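Local coordinates for dipeptidase AC. Metallo peptidase. MEROPS family M19 (Rhodobacter sphaeroides, PDB 3LY0), which probably hydrolyses dipeptides as a zinc metallopeptidase, and here holds two zinc ions together with a phosphinate mimic of the dipeptide L-Ala-D-Ala, at residues A[246-251]-A[293-298]; A[125-130]-A[342-347]; A[153-158]-A[202-207]. All coordinates share one frame; numbering follows the deposited sequence.

Contact 1. Residues A[246-251]-A[293-298]; sequences LTDRQL and IDRLGE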
loop_
_atom_site.group_PDB
_atom_site.type_symbol
_atom_site.label_atom_id
_atom_site.label_comp_id
_atom_site.label_asym_id
_atom_site.label_seq_id
_atom_site.Cartn_x
_atom_site.Cartn_y
_atom_site.Cartn_z
ATOM N N LEU A 246 10.555 0.477 8.209
ATOM C CA LEU A 246 10.449 -0.471 9.308
ATOM C C LEU A 246 11.831 -0.785 9.876
ATOM O O LEU A 246 12.754 -1.103 9.133
ATOM C CB LEU A 246 9.796 -1.768 8.809
ATOM C CG LEU A 246 8.323 -1.663 8.398
ATOM C CD1 LEU A 246 7.921 -2.852 7.545
ATOM C CD2 LEU A 246 7.428 -1.546 9.614
ATOM N N THR A 247 11.959 -0.720 11.195
ATOM C CA THR A 247 13.232 -1.068 11.835
ATOM C C THR A 247 13.419 -2.581 11.847
ATOM O O THR A 247 12.469 -3.345 11.624
ATOM C CB THR A 247 13.290 -0.580 13.285
ATOM O OG1 THR A 247 12.375 -1.346 14.082
ATOM C CG2 THR A 247 12.919 0.896 13.375
ATOM N N ASP A 248 14.646 -3.019 12.105
ATOM C CA ASP A 248 14.913 -4.450 12.158
ATOM C C ASP A 248 14.094 -5.131 13.247
ATOM O O ASP A 248 13.674 -6.281 13.089
ATOM C CB ASP A 248 16.411 -4.724 12.348
ATOM C CG ASP A 248 17.216 -4.488 11.080
ATOM O OD1 ASP A 248 16.622 -4.211 10.015
ATOM O OD2 ASP A 248 18.458 -4.581 11.154
ATOM N N ARG A 249 13.854 -4.416 14.344
ATOM C CA ARG A 249 13.029 -4.940 15.421
ATOM C C ARG A 249 11.608 -5.173 14.922
ATOM O O ARG A 249 11.002 -6.205 15.197
ATOM C CB ARG A 249 13.016 -3.992 16.617
ATOM C CG ARG A 249 12.336 -4.598 17.844
ATOM C CD ARG A 249 12.109 -3.576 18.937
ATOM N NE ARG A 249 11.189 -2.530 18.498
ATOM C CZ ARG A 249 9.865 -2.607 18.610
ATOM N NH1 ARG A 249 9.304 -3.673 19.165
ATOM N NH2 ARG A 249 9.105 -1.618 18.171
ATOM N N GLN A 250 11.087 -4.203 14.181
ATOM C CA GLN A 250 9.759 -4.356 13.596
ATOM C C GLN A 250 9.717 -5.507 12.582
ATOM O O GLN A 250 8.774 -6.304 12.550
ATOM C CB GLN A 250 9.321 -3.049 12.940
ATOM C CG GLN A 250 8.993 -1.941 13.923
ATOM C CD GLN A 250 8.646 -0.655 13.217
ATOM O OE1 GLN A 250 9.453 -0.115 12.473
ATOM N NE2 GLN A 250 7.425 -0.165 13.425
ATOM N N LEU A 251 10.745 -5.596 11.746
ATOM C CA LEU A 251 10.823 -6.689 10.788
ATOM C C LEU A 251 10.812 -8.050 11.495
ATOM O O LEU A 251 10.183 -8.999 11.020
ATOM C CB LEU A 251 12.067 -6.551 9.898
ATOM C CG LEU A 251 12.108 -5.345 8.958
ATOM C CD1 LEU A 251 13.448 -5.307 8.237
ATOM C CD2 LEU A 251 10.971 -5.373 7.949
ATOM N N ILE A 293 14.402 -9.377 2.406
ATOM C CA ILE A 293 14.419 -10.818 2.194
ATOM C C ILE A 293 15.278 -11.518 3.239
ATOM O O ILE A 293 14.916 -12.568 3.761
ATOM C CB ILE A 293 14.890 -11.172 0.772
ATOM C CG1 ILE A 293 13.846 -10.695 -0.243
ATOM C CG2 ILE A 293 15.098 -12.681 0.633
ATOM C CD1 ILE A 293 14.323 -10.668 -1.673
ATOM N N ASP A 294 16.425 -10.927 3.547
ATOM C CA ASP A 294 17.330 -11.528 4.516
ATOM C C ASP A 294 16.708 -11.660 5.904
ATOM O O ASP A 294 16.889 -12.674 6.577
ATOM C CB ASP A 294 18.622 -10.712 4.612
ATOM C CG ASP A 294 19.658 -11.381 5.482
ATOM O OD1 ASP A 294 19.656 -11.135 6.707
ATOM O OD2 ASP A 294 20.466 -12.163 4.940
ATOM N N ARG A 295 15.982 -10.635 6.340
ATOM C CA ARG A 295 15.446 -10.632 7.694
ATOM C C ARG A 295 14.050 -11.258 7.773
ATOM O O ARG A 295 13.735 -11.974 8.720
ATOM C CB ARG A 295 15.439 -9.211 8.268
ATOM C CG ARG A 295 16.799 -8.489 8.206
ATOM C CD ARG A 295 17.956 -9.341 8.733
ATOM N NE ARG A 295 19.258 -8.718 8.477
ATOM C CZ ARG A 295 19.931 -7.979 9.358
ATOM N NH1 ARG A 295 19.442 -7.769 10.573
ATOM N NH2 ARG A 295 21.104 -7.454 9.025
ATOM N N LEU A 296 13.206 -10.989 6.783
ATOM C CA LEU A 296 11.844 -11.523 6.807
ATOM C C LEU A 296 11.734 -12.955 6.300
ATOM O O LEU A 296 10.827 -13.692 6.692
ATOM C CB LEU A 296 10.920 -10.637 5.980
ATOM C CG LEU A 296 10.721 -9.231 6.523
ATOM C CD1 LEU A 296 10.072 -8.368 5.444
ATOM C CD2 LEU A 296 9.875 -9.279 7.802
ATOM N N GLY A 297 12.645 -13.334 5.412
ATOM C CA GLY A 297 12.562 -14.613 4.735
ATOM C C GLY A 297 11.963 -14.448 3.354
ATOM O O GLY A 297 11.206 -13.500 3.104
ATOM N N GLU A 298 12.280 -15.383 2.466
ATOM C CA GLU A 298 11.868 -15.311 1.074
ATOM C C GLU A 298 10.364 -15.354 0.870
ATOM O O GLU A 298 9.883 -14.961 -0.183
ATOM C CB GLU A 298 12.484 -16.461 0.267
ATOM C CG GLU A 298 13.983 -16.362 0.044
ATOM C CD GLU A 298 14.508 -17.494 -0.823
ATOM O OE1 GLU A 298 13.750 -18.456 -1.069
ATOM O OE2 GLU A 298 15.672 -17.410 -1.263
#
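Leu251 and Leu296 form the tight half of this contact, crossing at about a right angle, with Leu251 CD2 4.0 Å from Leu296 CD1. The other methyl comes closer still to helix 248-256: Leu296 CD2 lies 3.2 Å from the carbonyl oxygen Leu251 O, a snug approach of carbon to oxygen. Both leucines are buried, and Leu296 also leans on Val261 of strand 260-263. An alanine in place of Leu296 would probably leave a gap beside Leu251 CD2 and its carbonyl, and strip cover from Val261. Helices 248-256 and 283-296 stand next to each other on the outside of the TIM barrel, with that strand behind them. The first starts on a capping box: Gln250 N donates to Thr247 OG1 (3.1 Å), and Thr247 N returns a bond to Gln250 OE1, in the carbonyl plane and on a lone pair.

The solvent side is looser. There Arg295, its chain bent at chi2 (-49°), carries NH1 to 3.4 Å from Asp248 OD2, with the carboxylate and guanidinium planes 46° apart. The oxygen lies well out of the guanidinium plane, and this is attraction of charges without an N-H aimed at it. Each has a stronger polar partner: Asp248 OD1 is hydrogen-bonded to His291 NE2, while Arg295 NE forms a salt bridge with Asp294 OD1 at 3.0 Å.

Contact 2. Residues A[125-130]-A[342-347]; sequences SCHADG and LCHENW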
loop_
_atom_site.group_PDB
_atom_site.type_symbol
_atom_site.label_atom_id
_atom_site.label_comp_id
_atom_site.label_asym_id
_atom_site.label_seq_id
_atom_site.Cartn_x
_atom_site.Cartn_y
_atom_site.Cartn_z
ATOM N N SER A 125 -8.086 -17.367 -8.996
ATOM C CA SER A 125 -8.801 -17.667 -10.223
ATOM C C SER A 125 -8.533 -16.563 -11.233
ATOM O O SER A 125 -8.289 -16.829 -12.401
ATOM C CB SER A 125 -10.300 -17.824 -9.965
ATOM O OG SER A 125 -10.972 -18.196 -11.151
ATOM N N CYS A 126 -8.557 -15.314 -10.775
ATOM C CA CYS A 126 -8.229 -14.198 -11.650
ATOM C C CYS A 126 -6.826 -14.333 -12.226
ATOM O O CYS A 126 -6.609 -14.063 -13.409
ATOM C CB CYS A 126 -8.356 -12.869 -10.899
ATOM S SG CYS A 126 -10.062 -12.345 -10.624
ATOM N N HIS A 127 -5.882 -14.757 -11.389
ATOM C CA HIS A 127 -4.499 -14.919 -11.813
ATOM C C HIS A 127 -4.438 -15.936 -12.947
ATOM O O HIS A 127 -3.847 -15.678 -13.998
ATOM C CB HIS A 127 -3.619 -15.360 -10.639
ATOM C CG HIS A 127 -2.167 -15.473 -10.981
ATOM N ND1 HIS A 127 -1.244 -14.498 -10.663
ATOM C CD2 HIS A 127 -1.479 -16.442 -11.632
ATOM C CE1 HIS A 127 -0.050 -14.868 -11.091
ATOM N NE2 HIS A 127 -0.167 -16.042 -11.687
ATOM N N ALA A 128 -5.070 -17.085 -12.738
ATOM C CA ALA A 128 -5.064 -18.143 -13.748
ATOM C C ALA A 128 -5.728 -17.700 -15.050
ATOM O O ALA A 128 -5.289 -18.081 -16.142
ATOM C CB ALA A 128 -5.729 -19.400 -13.208
ATOM N N ASP A 129 -6.767 -16.880 -14.936
ATOM C CA ASP A 129 -7.553 -16.451 -16.090
ATOM C C ASP A 129 -7.027 -15.188 -16.771
ATOM O O ASP A 129 -7.561 -14.775 -17.798
ATOM C CB ASP A 129 -9.019 -16.248 -15.691
ATOM C CG ASP A 129 -9.734 -17.556 -15.408
ATOM O OD1 ASP A 129 -9.175 -18.620 -15.755
ATOM O OD2 ASP A 129 -10.846 -17.520 -14.840
ATOM N N GLY A 130 -5.997 -14.568 -16.202
ATOM C CA GLY A 130 -5.499 -13.312 -16.738
ATOM C C GLY A 130 -6.470 -12.144 -16.602
ATOM O O GLY A 130 -6.442 -11.208 -17.401
ATOM N N LEU A 342 8.253 -13.215 -4.932
ATOM C CA LEU A 342 8.300 -11.767 -4.776
ATOM C C LEU A 342 7.257 -11.080 -5.651
ATOM O O LEU A 342 6.722 -10.032 -5.292
ATOM C CB LEU A 342 9.688 -11.238 -5.136
ATOM C CG LEU A 342 10.821 -11.747 -4.256
ATOM C CD1 LEU A 342 12.146 -11.270 -4.809
ATOM C CD2 LEU A 342 10.647 -11.275 -2.809
ATOM N N CYS A 343 6.959 -11.671 -6.798
ATOM C CA CYS A 343 6.042 -11.049 -7.744
ATOM C C CYS A 343 4.567 -11.243 -7.406
ATOM O O CYS A 343 3.769 -10.322 -7.600
ATOM C CB CYS A 343 6.335 -11.505 -9.184
ATOM S SG CYS A 343 7.845 -10.770 -9.886
ATOM N N HIS A 344 4.195 -12.427 -6.921
ATOM C CA HIS A 344 2.800 -12.645 -6.546
ATOM C C HIS A 344 2.530 -13.747 -5.523
ATOM O O HIS A 344 1.554 -13.658 -4.781
ATOM C CB HIS A 344 1.936 -12.904 -7.788
ATOM C CG HIS A 344 2.348 -14.113 -8.573
ATOM N ND1 HIS A 344 3.080 -14.026 -9.737
ATOM C CD2 HIS A 344 2.124 -15.435 -8.368
ATOM C CE1 HIS A 344 3.294 -15.239 -10.215
ATOM N NE2 HIS A 344 2.729 -16.114 -9.402
ATOM N N GLU A 345 3.336 -14.805 -5.504
ATOM C CA GLU A 345 2.967 -15.955 -4.670
ATOM C C GLU A 345 2.899 -15.602 -3.188
ATOM O O GLU A 345 2.033 -16.090 -2.464
ATOM C CB GLU A 345 3.903 -17.149 -4.894
ATOM C CG GLU A 345 3.846 -17.736 -6.300
ATOM C CD GLU A 345 4.797 -18.904 -6.484
ATOM O OE1 GLU A 345 5.608 -19.166 -5.574
ATOM O OE2 GLU A 345 4.750 -19.549 -7.553
ATOM N N ASN A 346 3.810 -14.753 -2.731
ATOM C CA ASN A 346 3.820 -14.383 -1.321
ATOM C C ASN A 346 2.542 -13.647 -0.902
ATOM O O ASN A 346 1.986 -13.929 0.157
ATOM C CB ASN A 346 5.067 -13.563 -0.965
ATOM C CG ASN A 346 6.333 -14.403 -0.976
ATOM O OD1 ASN A 346 6.272 -15.630 -1.010
ATOM N ND2 ASN A 346 7.483 -13.751 -0.940
ATOM N N TRP A 347 2.084 -12.695 -1.713
ATOM C CA TRP A 347 0.814 -12.044 -1.399
ATOM C C TRP A 347 -0.317 -13.054 -1.340
ATOM O O TRP A 347 -1.153 -12.987 -0.443
ATOM C CB TRP A 347 0.446 -10.942 -2.394
ATOM C CG TRP A 347 1.036 -9.617 -2.012
ATOM C CD1 TRP A 347 1.907 -8.858 -2.748
ATOM C CD2 TRP A 347 0.822 -8.904 -0.784
ATOM N NE1 TRP A 347 2.236 -7.717 -2.061
ATOM C CE2 TRP A 347 1.583 -7.717 -0.853
ATOM C CE3 TRP A 347 0.056 -9.153 0.366
ATOM C CZ2 TRP A 347 1.603 -6.778 0.182
ATOM C CZ3 TRP A 347 0.070 -8.213 1.390
ATOM C CH2 TRP A 347 0.844 -7.041 1.289
#
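His127 reaches across from helix 120-129 to put one corner of its imidazole on the face of His344, an edge-to-face aromatic pair. It bridges two outer helices of the TIM barrel, for His344 belongs to the C-terminal helix 336-354. The ring centroids are 4.2 Å apart and the planes meet at 50°, well short of a perpendicular T.

From its backbone, the CB of His127 points toward the other helix. With CG anti to the backbone N (chi1 -177°), the ring is carried straight out from its own helix, and CG itself stays back from the partner. Beyond it, ND1 comes no nearer than 4.2 Å to His344 CG and CD2; its polar partner is the hydroxyl of Tyr348, a hydrogen bond that helps fix how the ring is turned. CE1 does the touching. It stands 3.3 Å above the plane of the His344 ring, over its centre, and so is nearly equidistant from all five ring atoms. Because this carbon sits between two nitrogens, its C-H is probably polarised, which would suit it to the pi face below.

The receiving ring is held through the nitrogen next to CG: His344 ND1 is hydrogen-bonded to Pro8 O, and the side chain packs on Ile7 and Phe10, tying the start of the chain to the same helix. The backbone here makes a wider pi-type turn at 342-345, and His344 takes the less usual rotamer with CG between the backbone N and the carbonyl carbon (chi1 61°). Last along the His127 ring comes NE2, 3.7 Å from His344 NE2 and 3.8 Å from His344 CE1.

Contact 3. Residues A[153-158]-A[202-207]; sequences LFHSLG and NRLKIM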
loop_
_atom_site.group_PDB
_atom_site.type_symbol
_atom_site.label_atom_id
_atom_site.label_comp_id
_atom_site.label_asym_id
_atom_site.label_seq_id
_atom_site.Cartn_x
_atom_site.Cartn_y
_atom_site.Cartn_z
ATOM N N LEU A 153 -20.543 -2.273 7.593
ATOM C CA LEU A 153 -21.086 -1.836 6.312
ATOM C C LEU A 153 -20.065 -1.984 5.191
ATOM O O LEU A 153 -20.352 -2.596 4.161
ATOM C CB LEU A 153 -21.550 -0.386 6.386
ATOM C CG LEU A 153 -22.774 -0.118 7.256
ATOM C CD1 LEU A 153 -23.036 1.372 7.290
ATOM C CD2 LEU A 153 -23.979 -0.846 6.700
ATOM N N PHE A 154 -18.867 -1.441 5.393
ATOM C CA PHE A 154 -17.851 -1.516 4.350
ATOM C C PHE A 154 -17.459 -2.961 4.068
ATOM O O PHE A 154 -17.252 -3.330 2.920
ATOM C CB PHE A 154 -16.630 -0.646 4.698
ATOM C CG PHE A 154 -16.785 0.800 4.301
ATOM C CD1 PHE A 154 -16.563 1.198 2.988
ATOM C CD2 PHE A 154 -17.137 1.766 5.239
ATOM C CE1 PHE A 154 -16.701 2.527 2.610
ATOM C CE2 PHE A 154 -17.279 3.103 4.874
ATOM C CZ PHE A 154 -17.061 3.480 3.551
ATOM N N HIS A 155 -17.359 -3.780 5.107
ATOM C CA HIS A 155 -17.053 -5.188 4.913
ATOM C C HIS A 155 -18.111 -5.857 4.033
ATOM O O HIS A 155 -17.782 -6.649 3.139
ATOM C CB HIS A 155 -16.965 -5.899 6.257
ATOM C CG HIS A 155 -16.661 -7.354 6.132
ATOM N ND1 HIS A 155 -17.638 -8.324 6.213
ATOM C CD2 HIS A 155 -15.497 -8.005 5.897
ATOM C CE1 HIS A 155 -17.083 -9.514 6.053
ATOM N NE2 HIS A 155 -15.787 -9.349 5.861
ATOM N N SER A 156 -19.371 -5.525 4.282
ATOM C CA SER A 156 -20.475 -6.113 3.542
ATOM C C SER A 156 -20.393 -5.799 2.063
ATOM O O SER A 156 -20.791 -6.618 1.230
ATOM C CB SER A 156 -21.796 -5.613 4.105
ATOM O OG SER A 156 -22.046 -6.198 5.369
ATOM N N LEU A 157 -19.887 -4.620 1.725
ATOM C CA LEU A 157 -19.790 -4.249 0.320
ATOM C C LEU A 157 -18.435 -4.554 -0.333
ATOM O O LEU A 157 -18.227 -4.239 -1.508
ATOM C CB LEU A 157 -20.242 -2.800 0.093
ATOM C CG LEU A 157 -19.529 -1.689 0.853
ATOM C CD1 LEU A 157 -18.158 -1.446 0.256
ATOM C CD2 LEU A 157 -20.350 -0.422 0.768
ATOM N N GLY A 158 -17.526 -5.179 0.416
ATOM C CA GLY A 158 -16.323 -5.733 -0.179
ATOM C C GLY A 158 -14.994 -5.330 0.433
ATOM O O GLY A 158 -13.949 -5.766 -0.036
ATOM N N ASN A 202 -9.891 -8.586 13.104
ATOM C CA ASN A 202 -9.551 -9.999 13.254
ATOM C C ASN A 202 -10.787 -10.896 13.130
ATOM O O ASN A 202 -10.757 -11.931 12.470
ATOM C CB ASN A 202 -8.894 -10.270 14.610
ATOM C CG ASN A 202 -7.432 -9.804 14.695
ATOM O OD1 ASN A 202 -6.862 -9.800 15.780
ATOM N ND2 ASN A 202 -6.820 -9.445 13.561
ATOM N N ARG A 203 -11.874 -10.501 13.784
ATOM C CA ARG A 203 -13.085 -11.313 13.760
ATOM C C ARG A 203 -13.688 -11.378 12.360
ATOM O O ARG A 203 -14.123 -12.436 11.909
ATOM C CB ARG A 203 -14.110 -10.785 14.763
ATOM C CG ARG A 203 -15.140 -11.832 15.164
ATOM C CD ARG A 203 -16.163 -11.263 16.132
ATOM N NE ARG A 203 -16.950 -10.202 15.509
ATOM C CZ ARG A 203 -17.923 -10.415 14.628
ATOM N NH1 ARG A 203 -18.587 -9.391 14.107
ATOM N NH2 ARG A 203 -18.226 -11.654 14.260
ATOM N N LEU A 204 -13.705 -10.239 11.675
ATOM C CA LEU A 204 -14.234 -10.158 10.319
ATOM C C LEU A 204 -13.268 -10.663 9.254
ATOM O O LEU A 204 -13.641 -10.758 8.083
ATOM C CB LEU A 204 -14.635 -8.721 9.997
ATOM C CG LEU A 204 -15.841 -8.201 10.791
ATOM C CD1 LEU A 204 -16.065 -6.718 10.512
ATOM C CD2 LEU A 204 -17.087 -9.013 10.456
ATOM N N LYS A 205 -12.036 -10.985 9.663
ATOM C CA LYS A 205 -10.983 -11.407 8.733
ATOM C C LYS A 205 -10.690 -10.320 7.700
ATOM O O LYS A 205 -10.542 -10.595 6.504
ATOM C CB LYS A 205 -11.363 -12.722 8.049
ATOM C CG LYS A 205 -11.713 -13.839 9.022
ATOM C CD LYS A 205 -10.517 -14.196 9.880
ATOM C CE LYS A 205 -10.874 -15.239 10.937
ATOM N NZ LYS A 205 -11.676 -14.670 12.069
ATOM N N ILE A 206 -10.634 -9.084 8.178
ATOM C CA ILE A 206 -10.146 -7.936 7.414
ATOM C C ILE A 206 -8.663 -7.763 7.722
ATOM O O ILE A 206 -8.279 -7.646 8.882
ATOM C CB ILE A 206 -10.909 -6.649 7.808
ATOM C CG1 ILE A 206 -12.387 -6.777 7.421
ATOM C CG2 ILE A 206 -10.279 -5.419 7.152
ATOM C CD1 ILE A 206 -13.250 -5.626 7.896
ATOM N N MET A 207 -7.827 -7.750 6.685
ATOM C CA MET A 207 -6.384 -7.584 6.868
ATOM C C MET A 207 -6.081 -6.207 7.433
ATOM O O MET A 207 -6.602 -5.208 6.954
ATOM C CB MET A 207 -5.661 -7.753 5.524
ATOM C CG MET A 207 -4.118 -7.874 5.596
ATOM S SD MET A 207 -3.273 -7.576 3.989
ATOM C CE MET A 207 -3.093 -5.791 4.083
#
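His155 lays its imidazole against Leu204 and Ile206. One face takes Leu204 CB, 4.2 Å above the ring plane and displaced toward the rim. Ile206 comes in obliquely with its longer branch, placing CG1 3.7 Å from His155 CD2, while CD1 of the same isoleucine also brushes His155 CB at 4.1 Å. The ring gets there because CG is anti to the backbone N (chi1 180°), which swings it off helix 149-157 toward the end of helix 192-204.

Both segments are places where a barrel helix stops and hands over to a strand, as the beta/alpha repeats of a TIM barrel require. Each stop is a Schellman motif, with Gly158 and Lys205 taking positive phi. Lys205 then folds its chain back, and NZ donates to Asn202 O at 2.9 Å, tilted 16° from the carbonyl plane, putting a positive charge where it may ease the helix's C-terminal dipole. Just inside, Ile206 rests on Leu162 of the neighbouring strand.

His155 NE2 lies 3.4 Å from Leu204 O, but across these two segments the ring otherwise meets aliphatic carbon, so this junction probably relies mainly on van der Waals fit.

In the fold
All three contacts lie on the outer layer of one TIM barrel, with centres 17 to 18 Å from the centre of the chain. Contact 2 spans the longest stretch of sequence, joining helix 120-129 to the C-terminal helix 336-354, and the loop it closes contains contact 3 and then contact 1. The centres of contacts 1 and 3 are about 28 Å apart, and their nearest atoms about 12 Å. Helix 336-354 touches both: Asn346 ND2 probably hydrogen-bonds to Glu298 O at 2.8 Å, and Trp347 CZ3 packs on Met207 SD at 4.3 Å. The last helix thus ties residues from widely separated parts of the chain together in the barrel.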